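PDB 3HZH: chemotaxis operon protein (CheX) from Borrelia burgdorferi, which probably dephosphorylates the phosphorylated response regulator CheY in the chemotaxis pathway. Local coordinates for residues B[18-23]-B[114-119]; B[26-31]-B[106-111]; B[37-42]-B[152-157]. One frame throughout, in Å; residues are numbered along the deposited sequence.

In the fold
Helix 17-31, near the N terminus, supplies the first half of contact 1 and then, further along, that of contact 2; the chain goes on into the short strand 38-39, which opens contact 3. Helix 97-118 returns to helix 17-31 running the other way, so residues 106-111 close contact 2 first and residues 114-119 close contact 1 afterwards: the second contact nests inside the loop of the first. Contact 3 closes last, when strand 149-155 pairs with strand 38-39, and its loop crosses both of the others. Contacts 1 and 2 join the two long helices, and contact 3 sets the edge strand on the sheet beneath them. Leu28 of contact 2 packs on Phe154 of contact 3.

Contact 1: residues B[18-23]-B[114-119]; sequences EPFLDA and GNFVTT
Phe116 reaches from helix 97-118 across to Pro19, Phe20 and Ala23 of helix 17-31, where two roughly antiparallel helices pack side by side on the antiparallel sheet of this two-layer alpha/beta fold. The short helical segments run at 145° to one another. At the root of the Phe116 side chain, CB lies against the methyl of Ala23, with 3.9 Å between Phe116 CB and Ala23 CB, and these two residues also mark the nearest approach of the two backbones. CG stands anti to the backbone N (chi1 170°), which sends the ring over toward the other helix. Its CD1 and CE1 then meet the backbone of Phe20 and its CB: CE1 of Phe116 is 3.5 Å from the amide N of Phe20, and CD1 is equally close to Phe20 CA. Pro19 C sits in the plane of the ring at this same edge, and Pro19 CB touches CE1. Over one face of the Phe116 ring comes CD1 of Phe20, giving a T-shaped pair in which Phe20 offers its edge; the planes stand at 89° and the centroids of the Phe20 and Phe116 rings are 5.9 Å apart. Both rings then reach the sheet, where each packs on Ile166 of strand 161-168. At the Thr119 end the junction takes on polar contacts. Thr119, just beyond the end of its helix, turns OG1 back to donate to Phe116 O over 2.8 Å, and the same OG1 lies 3.6 Å from Pro19 CB. A water bridges the helices here, giving one proton to Thr119 OG1 at 2.9 Å and the other to Pro19 O, with 2.7 Å between the water O and Pro19 O.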
ATOM      1  N   GLU B  18      -3.448 -11.636 -17.973  1.00 31.21           N
ATOM      2  CA  GLU B  18      -2.184 -12.143 -17.461  1.00 30.79           C
ATOM      3  C   GLU B  18      -1.573 -11.193 -16.436  1.00 29.07           C
ATOM      4  O   GLU B  18      -1.092 -11.633 -15.397  1.00 27.05           O
ATOM      5  CB  GLU B  18      -1.224 -12.432 -18.615  1.00 33.13           C
ATOM      6  CG  GLU B  18       0.102 -13.025 -18.193  1.00 36.03           C
ATOM      7  CD  GLU B  18       0.810 -13.674 -19.364  1.00 39.55           C
ATOM      8  OE1 GLU B  18       0.731 -13.102 -20.466  1.00 41.06           O
ATOM      9  OE2 GLU B  18       1.446 -14.736 -19.188  1.00 36.63           O
ATOM     10  N   PRO B  19      -1.558  -9.878 -16.723  1.00 29.31           N
ATOM     11  CA  PRO B  19      -0.997  -8.926 -15.757  1.00 28.69           C
ATOM     12  C   PRO B  19      -1.719  -9.068 -14.410  1.00 26.50           C
ATOM     13  O   PRO B  19      -1.090  -9.070 -13.352  1.00 26.49           O
ATOM     14  CB  PRO B  19      -1.265  -7.581 -16.425  1.00 29.36           C
ATOM     15  CG  PRO B  19      -1.105  -7.934 -17.894  1.00 30.64           C
ATOM     16  CD  PRO B  19      -1.997  -9.163 -17.932  1.00 29.82           C
ATOM     17  N   PHE B  20      -3.039  -9.207 -14.459  1.00 24.14           N
ATOM     18  CA  PHE B  20      -3.837  -9.360 -13.244  1.00 27.16           C
ATOM     19  C   PHE B  20      -3.469 -10.617 -12.449  1.00 25.36           C
ATOM     20  O   PHE B  20      -3.226 -10.544 -11.243  1.00 24.94           O
ATOM     21  CB  PHE B  20      -5.326  -9.405 -13.581  1.00 28.91           C
ATOM     22  CG  PHE B  20      -6.207  -9.606 -12.382  1.00 31.71           C
ATOM     23  CD1 PHE B  20      -6.288  -8.636 -11.389  1.00 31.48           C
ATOM     24  CD2 PHE B  20      -6.939 -10.782 -12.231  1.00 33.90           C
ATOM     25  CE1 PHE B  20      -7.083  -8.832 -10.262  1.00 34.20           C
ATOM     26  CE2 PHE B  20      -7.738 -10.988 -11.107  1.00 33.13           C
ATOM     27  CZ  PHE B  20      -7.809 -10.010 -10.123  1.00 32.49           C
ATOM     28  N   LEU B  21      -3.444 -11.770 -13.118  1.00 24.08           N
ATOM     29  CA  LEU B  21      -3.097 -13.019 -12.453  1.00 23.61           C
ATOM     30  C   LEU B  21      -1.691 -12.933 -11.862  1.00 24.40           C
ATOM     31  O   LEU B  21      -1.462 -13.373 -10.731  1.00 25.02           O
ATOM     32  CB  LEU B  21      -3.188 -14.204 -13.424  1.00 26.89           C
ATOM     33  CG  LEU B  21      -4.579 -14.587 -13.941  1.00 27.29           C
ATOM     34  CD1 LEU B  21      -4.465 -15.730 -14.952  1.00 30.57           C
ATOM     35  CD2 LEU B  21      -5.461 -15.005 -12.773  1.00 30.74           C
ATOM     36  N   ASP B  22      -0.755 -12.361 -12.611  1.00 23.95           N
ATOM     37  CA  ASP B  22       0.613 -12.224 -12.117  1.00 24.69           C
ATOM     38  C   ASP B  22       0.686 -11.311 -10.890  1.00 25.20           C
ATOM     39  O   ASP B  22       1.387 -11.607  -9.918  1.00 21.25           O
ATOM     40  CB  ASP B  22       1.542 -11.655 -13.200  1.00 29.86           C
ATOM     41  CG  ASP B  22       1.677 -12.570 -14.410  1.00 35.89           C
ATOM     42  OD1 ASP B  22       1.690 -13.805 -14.236  1.00 36.44           O
ATOM     43  OD2 ASP B  22       1.800 -12.050 -15.539  1.00 39.21           O
ATOM     44  N   ALA B  23      -0.036 -10.197 -10.933  1.00 24.88           N
ATOM     45  CA  ALA B  23      -0.015  -9.262  -9.812  1.00 24.26           C
ATOM     46  C   ALA B  23      -0.652  -9.850  -8.553  1.00 23.67           C
ATOM     47  O   ALA B  23      -0.094  -9.745  -7.468  1.00 24.96           O
ATOM     48  CB  ALA B  23      -0.718  -7.966 -10.198  1.00 24.60           C
ATOM     49  N   GLY B 114      -2.063  -1.663  -7.384  1.00 22.88           N
ATOM     50  CA  GLY B 114      -0.991  -0.794  -7.825  1.00 25.77           C
ATOM     51  C   GLY B 114      -0.001  -1.523  -8.713  1.00 29.15           C
ATOM     52  O   GLY B 114       0.382  -1.022  -9.775  1.00 28.50           O
ATOM     53  N   ASN B 115       0.429  -2.702  -8.278  1.00 29.44           N
ATOM     54  CA  ASN B 115       1.355  -3.491  -9.073  1.00 32.11           C
ATOM     55  C   ASN B 115       0.690  -3.859 -10.390  1.00 30.80           C
ATOM     56  O   ASN B 115       1.346  -3.893 -11.438  1.00 27.85           O
ATOM     57  CB  ASN B 115       1.786  -4.743  -8.306  1.00 40.06           C
ATOM     58  CG  ASN B 115       3.130  -4.569  -7.626  1.00 49.26           C
ATOM     59  OD1 ASN B 115       3.393  -5.143  -6.567  1.00 53.02           O
ATOM     60  ND2 ASN B 115       3.993  -3.773  -8.237  1.00 55.16           N
ATOM     61  N   PHE B 116      -0.614  -4.118 -10.340  1.00 28.36           N
ATOM     62  CA  PHE B 116      -1.365  -4.459 -11.545  1.00 26.87           C
ATOM     63  C   PHE B 116      -1.339  -3.312 -12.568  1.00 26.39           C
ATOM     64  O   PHE B 116      -0.877  -3.487 -13.699  1.00 24.85           O
ATOM     65  CB  PHE B 116      -2.816  -4.795 -11.191  1.00 25.97           C
ATOM     66  CG  PHE B 116      -3.718  -4.916 -12.388  1.00 26.31           C
ATOM     67  CD1 PHE B 116      -3.510  -5.913 -13.342  1.00 26.15           C
ATOM     68  CD2 PHE B 116      -4.757  -4.008 -12.579  1.00 25.58           C
ATOM     69  CE1 PHE B 116      -4.328  -6.006 -14.472  1.00 24.08           C
ATOM     70  CE2 PHE B 116      -5.580  -4.086 -13.703  1.00 27.26           C
ATOM     71  CZ  PHE B 116      -5.365  -5.092 -14.654  1.00 27.21           C
ATOM     72  N   VAL B 117      -1.825  -2.136 -12.182  1.00 24.52           N
ATOM     73  CA  VAL B 117      -1.829  -1.022 -13.122  1.00 24.71           C
ATOM     74  C   VAL B 117      -0.415  -0.607 -13.536  1.00 26.12           C
ATOM     75  O   VAL B 117      -0.228  -0.005 -14.593  1.00 26.89           O
ATOM     76  CB  VAL B 117      -2.591   0.212 -12.567  1.00 23.95           C
ATOM     77  CG1 VAL B 117      -4.036  -0.155 -12.309  1.00 23.81           C
ATOM     78  CG2 VAL B 117      -1.928   0.724 -11.297  1.00 24.28           C
ATOM     79  N   THR B 118       0.580  -0.931 -12.714  1.00 26.66           N
ATOM     80  CA  THR B 118       1.958  -0.581 -13.037  1.00 27.42           C
ATOM     81  C   THR B 118       2.489  -1.428 -14.198  1.00 30.59           C
ATOM     82  O   THR B 118       3.218  -0.933 -15.053  1.00 29.01           O
ATOM     83  CB  THR B 118       2.886  -0.748 -11.808  1.00 27.96           C
ATOM     84  OG1 THR B 118       2.494   0.179 -10.786  1.00 27.34           O
ATOM     85  CG2 THR B 118       4.345  -0.477 -12.187  1.00 26.84           C
ATOM     86  N   THR B 119       2.115  -2.702 -14.234  1.00 33.22           N
ATOM     87  CA  THR B 119       2.572  -3.577 -15.301  1.00 38.62           C
ATOM     88  C   THR B 119       1.814  -3.222 -16.564  1.00 45.18           C
ATOM     89  O   THR B 119       1.910  -3.904 -17.586  1.00 44.98           O
ATOM     90  CB  THR B 119       2.336  -5.056 -14.960  1.00 34.48           C
ATOM     91  OG1 THR B 119       0.939  -5.286 -14.767  1.00 33.83           O
ATOM     92  CG2 THR B 119       3.081  -5.426 -13.689  1.00 30.64           C
TER
HETATM   93  O   HOH W   1       1.248  -7.826 -13.458  1.00 39.35           O

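Contact 2: residues B[26-31]-B[106-111]; sequences SVLRDM and TEVGNI
Met31 and Ile111 meet tip to tip, and no ring or other flat group meets another across this contact, which is carried by apolar chains, among them a selenomethionine. That residue, Met31, bends at its last torsion (chi3 70°), which sets CE against the end of Ile111; Met31 CE and Ile111 CD1 are 3.5 Å apart, closer than two methyls normally sit. The selenium lies close to the same methyl, with Met31 SE 3.7 Å from Ile111 CD1. Met31 also runs by Val108 the other way, its SE 4.2 Å from Val108 CG2. Here the two long helices, 17-31 and 97-118, lie on the same sheet with their local axes 10.2 Å apart and their N-to-C directions 132° apart, and both belong to the helical side of the CheX alpha/beta fold. Val27 and Ile111 cross obliquely, branch against branch: Val27 CG1 is 3.7 Å from Ile111 CG2, while Val27 CG2 reaches the same methyl and the carbonyl O of Ile111. Val108 uses its other branch for Leu28: Val108 CG1 lies 4.0 Å from Leu28 CD2, the two side chains at about a right angle. Glu107 and Asn110, spaced as in the E-x-x-N motif of CheC-like phosphatases, belong to the same helix and face the bound partner protein; outside the two segments, Glu107 OE2 forms a salt bridge with a basic side chain of that other protein chain, and Met31 and Ile111 each pack on an apolar side chain of it.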
ATOM      1  N   SER B  26       1.555 -12.897  -7.307  1.00 27.95           N
ATOM      2  CA  SER B  26       2.852 -12.363  -6.923  1.00 29.24           C
ATOM      3  C   SER B  26       2.822 -11.604  -5.593  1.00 29.96           C
ATOM      4  O   SER B  26       3.679 -11.814  -4.727  1.00 26.92           O
ATOM      5  CB  SER B  26       3.368 -11.445  -8.034  1.00 33.11           C
ATOM      6  OG  SER B  26       4.744 -11.169  -7.877  1.00 40.72           O
ATOM      7  N   VAL B  27       1.842 -10.720  -5.426  1.00 27.84           N
ATOM      8  CA  VAL B  27       1.735  -9.950  -4.189  1.00 26.22           C
ATOM      9  C   VAL B  27       1.374 -10.793  -2.965  1.00 25.51           C
ATOM     10  O   VAL B  27       1.970 -10.624  -1.897  1.00 26.07           O
ATOM     11  CB  VAL B  27       0.704  -8.804  -4.313  1.00 25.60           C
ATOM     12  CG1 VAL B  27       0.571  -8.077  -2.980  1.00 25.56           C
ATOM     13  CG2 VAL B  27       1.140  -7.824  -5.383  1.00 26.03           C
ATOM     14  N   LEU B  28       0.397 -11.686  -3.101  1.00 26.05           N
ATOM     15  CA  LEU B  28       0.002 -12.527  -1.974  1.00 26.65           C
ATOM     16  C   LEU B  28       1.183 -13.385  -1.497  1.00 29.75           C
ATOM     17  O   LEU B  28       1.444 -13.490  -0.293  1.00 26.46           O
ATOM     18  CB  LEU B  28      -1.185 -13.424  -2.357  1.00 25.51           C
ATOM     19  CG  LEU B  28      -2.522 -12.730  -2.661  1.00 24.87           C
ATOM     20  CD1 LEU B  28      -3.548 -13.762  -3.114  1.00 25.88           C
ATOM     21  CD2 LEU B  28      -3.020 -12.000  -1.424  1.00 24.93           C
ATOM     22  N   ARG B  29       1.899 -13.985  -2.442  1.00 32.90           N
ATOM     23  CA  ARG B  29       3.047 -14.819  -2.102  1.00 38.15           C
ATOM     24  C   ARG B  29       4.168 -14.027  -1.444  1.00 38.10           C
ATOM     25  O   ARG B  29       4.895 -14.546  -0.598  1.00 35.65           O
ATOM     26  CB  ARG B  29       3.594 -15.499  -3.349  1.00 45.24           C
ATOM     27  CG  ARG B  29       2.625 -16.446  -3.992  1.00 54.73           C
ATOM     28  CD  ARG B  29       3.270 -17.147  -5.155  1.00 61.61           C
ATOM     29  NE  ARG B  29       2.365 -18.129  -5.725  1.00 64.27           N
ATOM     30  CZ  ARG B  29       2.692 -18.962  -6.707  1.00 67.21           C
ATOM     31  NH1 ARG B  29       3.909 -18.943  -7.235  1.00 67.90           N
ATOM     32  NH2 ARG B  29       1.782 -19.802  -7.172  1.00 67.80           N
ATOM     33  N   ASP B  30       4.304 -12.768  -1.836  1.00 39.09           N
ATOM     34  CA  ASP B  30       5.352 -11.922  -1.299  1.00 41.87           C
ATOM     35  C   ASP B  30       4.984 -11.348   0.071  1.00 38.97           C
ATOM     36  O   ASP B  30       5.859 -11.139   0.907  1.00 37.32           O
ATOM     37  CB  ASP B  30       5.642 -10.781  -2.277  1.00 54.17           C
ATOM     38  CG  ASP B  30       7.126 -10.514  -2.441  1.00 65.19           C
ATOM     39  OD1 ASP B  30       7.841 -11.428  -2.907  1.00 71.82           O
ATOM     40  OD2 ASP B  30       7.577  -9.397  -2.109  1.00 71.14           O
HETATM   41  N   MSE B  31       3.697 -11.100   0.302  1.00 35.22           N
HETATM   42  CA  MSE B  31       3.260 -10.530   1.576  1.00 36.05           C
HETATM   43  C   MSE B  31       3.011 -11.599   2.648  1.00 38.88           C
HETATM   44  O   MSE B  31       3.666 -11.600   3.690  1.00 38.62           O
HETATM   45  CB  MSE B  31       1.996  -9.672   1.388  1.00 30.52           C
HETATM   46  CG  MSE B  31       2.132  -8.561   0.339  1.00 32.74           C
HETATM   47 SE   MSE B  31       0.869  -7.233   0.426  1.00 32.80          SE
HETATM   48  CE  MSE B  31       1.398  -6.409   1.973  1.00 31.04           C
ATOM     49  N   THR B 106      -7.060  -3.836   3.237  1.00 23.65           N
ATOM     50  CA  THR B 106      -7.204  -2.815   2.199  1.00 24.04           C
ATOM     51  C   THR B 106      -5.835  -2.496   1.607  1.00 24.00           C
ATOM     52  O   THR B 106      -5.729  -2.204   0.419  1.00 24.29           O
ATOM     53  CB  THR B 106      -7.849  -1.495   2.726  1.00 25.63           C
ATOM     54  OG1 THR B 106      -7.084  -0.974   3.825  1.00 25.02           O
ATOM     55  CG2 THR B 106      -9.291  -1.738   3.162  1.00 27.11           C
ATOM     56  N   GLU B 107      -4.782  -2.564   2.420  1.00 22.30           N
ATOM     57  CA  GLU B 107      -3.438  -2.283   1.915  1.00 22.81           C
ATOM     58  C   GLU B 107      -3.004  -3.411   0.982  1.00 21.86           C
ATOM     59  O   GLU B 107      -2.271  -3.177   0.016  1.00 20.38           O
ATOM     60  CB  GLU B 107      -2.421  -2.133   3.062  1.00 23.87           C
ATOM     61  CG  GLU B 107      -0.988  -1.945   2.583  1.00 23.71           C
ATOM     62  CD  GLU B 107      -0.699  -0.562   2.022  1.00 27.85           C
ATOM     63  OE1 GLU B 107      -1.610   0.047   1.424  1.00 27.29           O
ATOM     64  OE2 GLU B 107       0.454  -0.091   2.153  1.00 25.49           O
ATOM     65  N   VAL B 108      -3.441  -4.635   1.269  1.00 20.43           N
ATOM     66  CA  VAL B 108      -3.109  -5.754   0.390  1.00 21.60           C
ATOM     67  C   VAL B 108      -3.769  -5.458  -0.963  1.00 22.82           C
ATOM     68  O   VAL B 108      -3.161  -5.650  -2.015  1.00 21.70           O
ATOM     69  CB  VAL B 108      -3.654  -7.112   0.920  1.00 20.93           C
ATOM     70  CG1 VAL B 108      -3.506  -8.186  -0.155  1.00 18.86           C
ATOM     71  CG2 VAL B 108      -2.880  -7.546   2.187  1.00 21.34           C
ATOM     72  N   GLY B 109      -5.012  -4.985  -0.918  1.00 23.38           N
ATOM     73  CA  GLY B 109      -5.743  -4.662  -2.138  1.00 24.72           C
ATOM     74  C   GLY B 109      -5.038  -3.568  -2.919  1.00 24.77           C
ATOM     75  O   GLY B 109      -4.864  -3.661  -4.139  1.00 24.30           O
ATOM     76  N   ASN B 110      -4.633  -2.529  -2.198  1.00 22.36           N
ATOM     77  CA  ASN B 110      -3.919  -1.401  -2.772  1.00 22.29           C
ATOM     78  C   ASN B 110      -2.631  -1.847  -3.476  1.00 22.50           C
ATOM     79  O   ASN B 110      -2.289  -1.351  -4.563  1.00 21.55           O
ATOM     80  CB  ASN B 110      -3.575  -0.398  -1.665  1.00 22.46           C
ATOM     81  CG  ASN B 110      -2.701   0.731  -2.164  1.00 24.39           C
ATOM     82  OD1 ASN B 110      -1.676   1.046  -1.543  1.00 22.08           O
ATOM     83  ND2 ASN B 110      -3.095   1.359  -3.257  1.00 23.96           N
ATOM     84  N   ILE B 111      -1.919  -2.787  -2.866  1.00 20.94           N
ATOM     85  CA  ILE B 111      -0.669  -3.247  -3.454  1.00 22.43           C
ATOM     86  C   ILE B 111      -0.905  -4.115  -4.685  1.00 22.58           C
ATOM     87  O   ILE B 111      -0.182  -3.990  -5.675  1.00 21.33           O
ATOM     88  CB  ILE B 111       0.193  -3.962  -2.387  1.00 25.02           C
ATOM     89  CG1 ILE B 111       0.487  -2.961  -1.255  1.00 22.95           C
ATOM     90  CG2 ILE B 111       1.509  -4.465  -3.001  1.00 23.11           C
ATOM     91  CD1 ILE B 111       1.164  -3.558  -0.028  1.00 23.59           C
TER

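Contact 3: residues B[37-42]-B[152-157]; sequences IEMGKP and VPFSLP
Glu38 O is gripped twice from strand 149-155: the backbone N of Ser155 donates to it over 2.8 Å, and Phe154 CA brings a C-H to the same oxygen at 3.2 Å. This is the antiparallel pairing that adds strand 38-39, outermost within the chain, to the edge of the six-stranded sheet. Glu38 and Ser155 form the hydrogen-bonded pair, and the return bond runs from Glu38 N to Ser155 O, 2.9 Å long and nearly straight at 168°. Ser155 O has a second neighbour as well, the CA-H of Ile37. One step on, Met39 faces Phe154 in a non-hydrogen-bonded pair. CG of Met39 stands anti to its backbone N (chi1 -175°), which lays it near CE1 of the phenyl ring, 3.8 Å from Met39 CG to Phe154 CE1; the same CG also meets Val152 CG1. Ile37 CG2 adds to the packing at Phe154 CB. Phe154 lies on the face of the sheet that helix 17-31 covers, through Ala24, Ser25 and Leu28, whereas Glu38 and Ser155 turn to the other face. Past the paired strands the bonding continues for one residue: Gly40 N donates to Pro153 O, a short bond of 2.6 Å that approaches the oxygen nearly in line with its C=O, though bent at the hydrogen (147°). Beside it the Pro153 ring lies against the glycine, its CG 3.7 Å from Gly40 CA, and its CD meets Lys41 O. The chain then reaches Pro42, whose CB rests 4.2 Å from Val152 CG2.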
ATOM      1  N   ILE B  37       0.262 -20.752  -1.516  1.00 54.25           N
ATOM      2  CA  ILE B  37      -0.908 -19.949  -1.791  1.00 44.93           C
ATOM      3  C   ILE B  37      -1.127 -20.560  -3.164  1.00 41.11           C
ATOM      4  O   ILE B  37      -0.333 -20.327  -4.075  1.00 37.84           O
ATOM      5  CB  ILE B  37      -0.552 -18.482  -2.023  1.00 41.41           C
ATOM      6  CG1 ILE B  37       0.309 -17.945  -0.875  1.00 39.63           C
ATOM      7  CG2 ILE B  37      -1.829 -17.670  -2.185  1.00 39.65           C
ATOM      8  CD1 ILE B  37      -0.452 -17.511   0.338  1.00 38.84           C
ATOM      9  N   GLU B  38      -2.172 -21.357  -3.314  1.00 38.32           N
ATOM     10  CA  GLU B  38      -2.428 -22.013  -4.583  1.00 37.26           C
ATOM     11  C   GLU B  38      -3.464 -21.300  -5.428  1.00 34.77           C
ATOM     12  O   GLU B  38      -4.541 -20.971  -4.941  1.00 33.30           O
ATOM     13  CB  GLU B  38      -2.880 -23.443  -4.320  1.00 40.26           C
ATOM     14  CG  GLU B  38      -2.008 -24.469  -4.975  1.00 47.74           C
ATOM     15  CD  GLU B  38      -0.545 -24.308  -4.622  1.00 50.55           C
ATOM     16  OE1 GLU B  38      -0.197 -24.400  -3.427  1.00 53.43           O
ATOM     17  OE2 GLU B  38       0.262 -24.088  -5.547  1.00 50.31           O
HETATM   18  N   MSE B  39      -3.142 -21.066  -6.698  1.00 33.16           N
HETATM   19  CA  MSE B  39      -4.089 -20.408  -7.584  1.00 33.44           C
HETATM   20  C   MSE B  39      -5.153 -21.421  -7.981  1.00 32.42           C
HETATM   21  O   MSE B  39      -4.838 -22.501  -8.472  1.00 33.78           O
HETATM   22  CB  MSE B  39      -3.402 -19.879  -8.853  1.00 35.17           C
HETATM   23  CG  MSE B  39      -4.330 -19.066  -9.774  1.00 37.96           C
HETATM   24 SE   MSE B  39      -3.611 -18.646 -11.429  1.00 28.96          SE
HETATM   25  CE  MSE B  39      -3.369 -20.129 -12.057  1.00 42.29           C
ATOM     26  N   GLY B  40      -6.411 -21.070  -7.759  1.00 32.00           N
ATOM     27  CA  GLY B  40      -7.493 -21.958  -8.125  1.00 33.23           C
ATOM     28  C   GLY B  40      -7.831 -21.775  -9.594  1.00 34.36           C
ATOM     29  O   GLY B  40      -7.067 -21.175 -10.352  1.00 32.60           O
ATOM     30  N   LYS B  41      -8.983 -22.287  -9.996  1.00 34.77           N
ATOM     31  CA  LYS B  41      -9.429 -22.190 -11.377  1.00 37.87           C
ATOM     32  C   LYS B  41     -10.137 -20.868 -11.648  1.00 36.02           C
ATOM     33  O   LYS B  41     -11.199 -20.607 -11.098  1.00 34.41           O
ATOM     34  CB  LYS B  41     -10.373 -23.353 -11.682  1.00 43.36           C
ATOM     35  CG  LYS B  41     -11.027 -23.324 -13.046  1.00 49.98           C
ATOM     36  CD  LYS B  41     -11.943 -24.526 -13.178  1.00 54.76           C
ATOM     37  CE  LYS B  41     -12.687 -24.547 -14.494  1.00 57.40           C
ATOM     38  NZ  LYS B  41     -13.561 -25.755 -14.570  1.00 58.40           N
ATOM     39  N   PRO B  42      -9.554 -20.015 -12.503  1.00 36.64           N
ATOM     40  CA  PRO B  42     -10.185 -18.731 -12.810  1.00 38.91           C
ATOM     41  C   PRO B  42     -11.536 -19.026 -13.444  1.00 43.08           C
ATOM     42  O   PRO B  42     -11.638 -19.902 -14.301  1.00 42.77           O
ATOM     43  CB  PRO B  42      -9.200 -18.104 -13.794  1.00 37.74           C
ATOM     44  CG  PRO B  42      -7.867 -18.717 -13.360  1.00 35.73           C
ATOM     45  CD  PRO B  42      -8.305 -20.153 -13.270  1.00 36.36           C
ATOM     46  N   VAL B 152     -10.804 -15.186  -9.305  1.00 32.73           N
ATOM     47  CA  VAL B 152      -9.675 -16.089  -9.155  1.00 34.36           C
ATOM     48  C   VAL B 152      -9.474 -16.413  -7.678  1.00 33.73           C
ATOM     49  O   VAL B 152      -9.065 -15.554  -6.902  1.00 30.80           O
ATOM     50  CB  VAL B 152      -8.369 -15.448  -9.676  1.00 36.80           C
ATOM     51  CG1 VAL B 152      -7.225 -16.452  -9.580  1.00 39.47           C
ATOM     52  CG2 VAL B 152      -8.548 -14.967 -11.105  1.00 39.40           C
ATOM     53  N   PRO B 153      -9.813 -17.640  -7.265  1.00 34.27           N
ATOM     54  CA  PRO B 153      -9.658 -18.068  -5.874  1.00 34.12           C
ATOM     55  C   PRO B 153      -8.239 -18.557  -5.565  1.00 33.83           C
ATOM     56  O   PRO B 153      -7.638 -19.297  -6.346  1.00 33.65           O
ATOM     57  CB  PRO B 153     -10.670 -19.192  -5.769  1.00 35.26           C
ATOM     58  CG  PRO B 153     -10.442 -19.887  -7.090  1.00 36.70           C
ATOM     59  CD  PRO B 153     -10.494 -18.693  -8.043  1.00 36.43           C
ATOM     60  N   PHE B 154      -7.703 -18.129  -4.430  1.00 30.00           N
ATOM     61  CA  PHE B 154      -6.380 -18.562  -4.001  1.00 30.05           C
ATOM     62  C   PHE B 154      -6.587 -19.308  -2.694  1.00 31.38           C
ATOM     63  O   PHE B 154      -7.212 -18.787  -1.774  1.00 29.68           O
ATOM     64  CB  PHE B 154      -5.459 -17.361  -3.791  1.00 29.28           C
ATOM     65  CG  PHE B 154      -5.016 -16.711  -5.066  1.00 28.96           C
ATOM     66  CD1 PHE B 154      -3.937 -17.212  -5.784  1.00 29.08           C
ATOM     67  CD2 PHE B 154      -5.691 -15.604  -5.563  1.00 29.43           C
ATOM     68  CE1 PHE B 154      -3.536 -16.615  -6.980  1.00 30.07           C
ATOM     69  CE2 PHE B 154      -5.301 -15.005  -6.750  1.00 27.92           C
ATOM     70  CZ  PHE B 154      -4.224 -15.509  -7.461  1.00 29.07           C
ATOM     71  N   SER B 155      -6.086 -20.534  -2.622  1.00 32.77           N
ATOM     72  CA  SER B 155      -6.247 -21.339  -1.419  1.00 37.12           C
ATOM     73  C   SER B 155      -5.031 -21.283  -0.510  1.00 37.57           C
ATOM     74  O   SER B 155      -3.901 -21.414  -0.967  1.00 33.91           O
ATOM     75  CB  SER B 155      -6.517 -22.803  -1.790  1.00 39.64           C
ATOM     76  OG  SER B 155      -7.711 -22.938  -2.539  1.00 45.23           O
ATOM     77  N   LEU B 156      -5.264 -21.067   0.782  1.00 42.56           N
ATOM     78  CA  LEU B 156      -4.171 -21.059   1.745  1.00 47.95           C
ATOM     79  C   LEU B 156      -4.141 -22.480   2.305  1.00 52.96           C
ATOM     80  O   LEU B 156      -5.165 -23.143   2.308  1.00 53.31           O
ATOM     81  CB  LEU B 156      -4.419 -20.033   2.859  1.00 49.05           C
ATOM     82  CG  LEU B 156      -4.275 -18.550   2.488  1.00 49.87           C
ATOM     83  CD1 LEU B 156      -5.466 -18.086   1.671  1.00 51.80           C
ATOM     84  CD2 LEU B 156      -4.170 -17.727   3.758  1.00 51.36           C
ATOM     85  N   PRO B 157      -2.964 -22.971   2.753  1.00 58.56           N
ATOM     86  CA  PRO B 157      -2.740 -24.310   3.317  1.00 61.54           C
ATOM     87  C   PRO B 157      -3.939 -24.977   3.955  1.00 62.77           C
ATOM     88  O   PRO B 157      -4.174 -26.165   3.760  1.00 62.24           O
ATOM     89  CB  PRO B 157      -1.585 -24.095   4.304  1.00 63.69           C
ATOM     90  CG  PRO B 157      -1.074 -22.657   4.016  1.00 64.95           C
ATOM     91  CD  PRO B 157      -1.686 -22.252   2.709  1.00 61.66           C
TER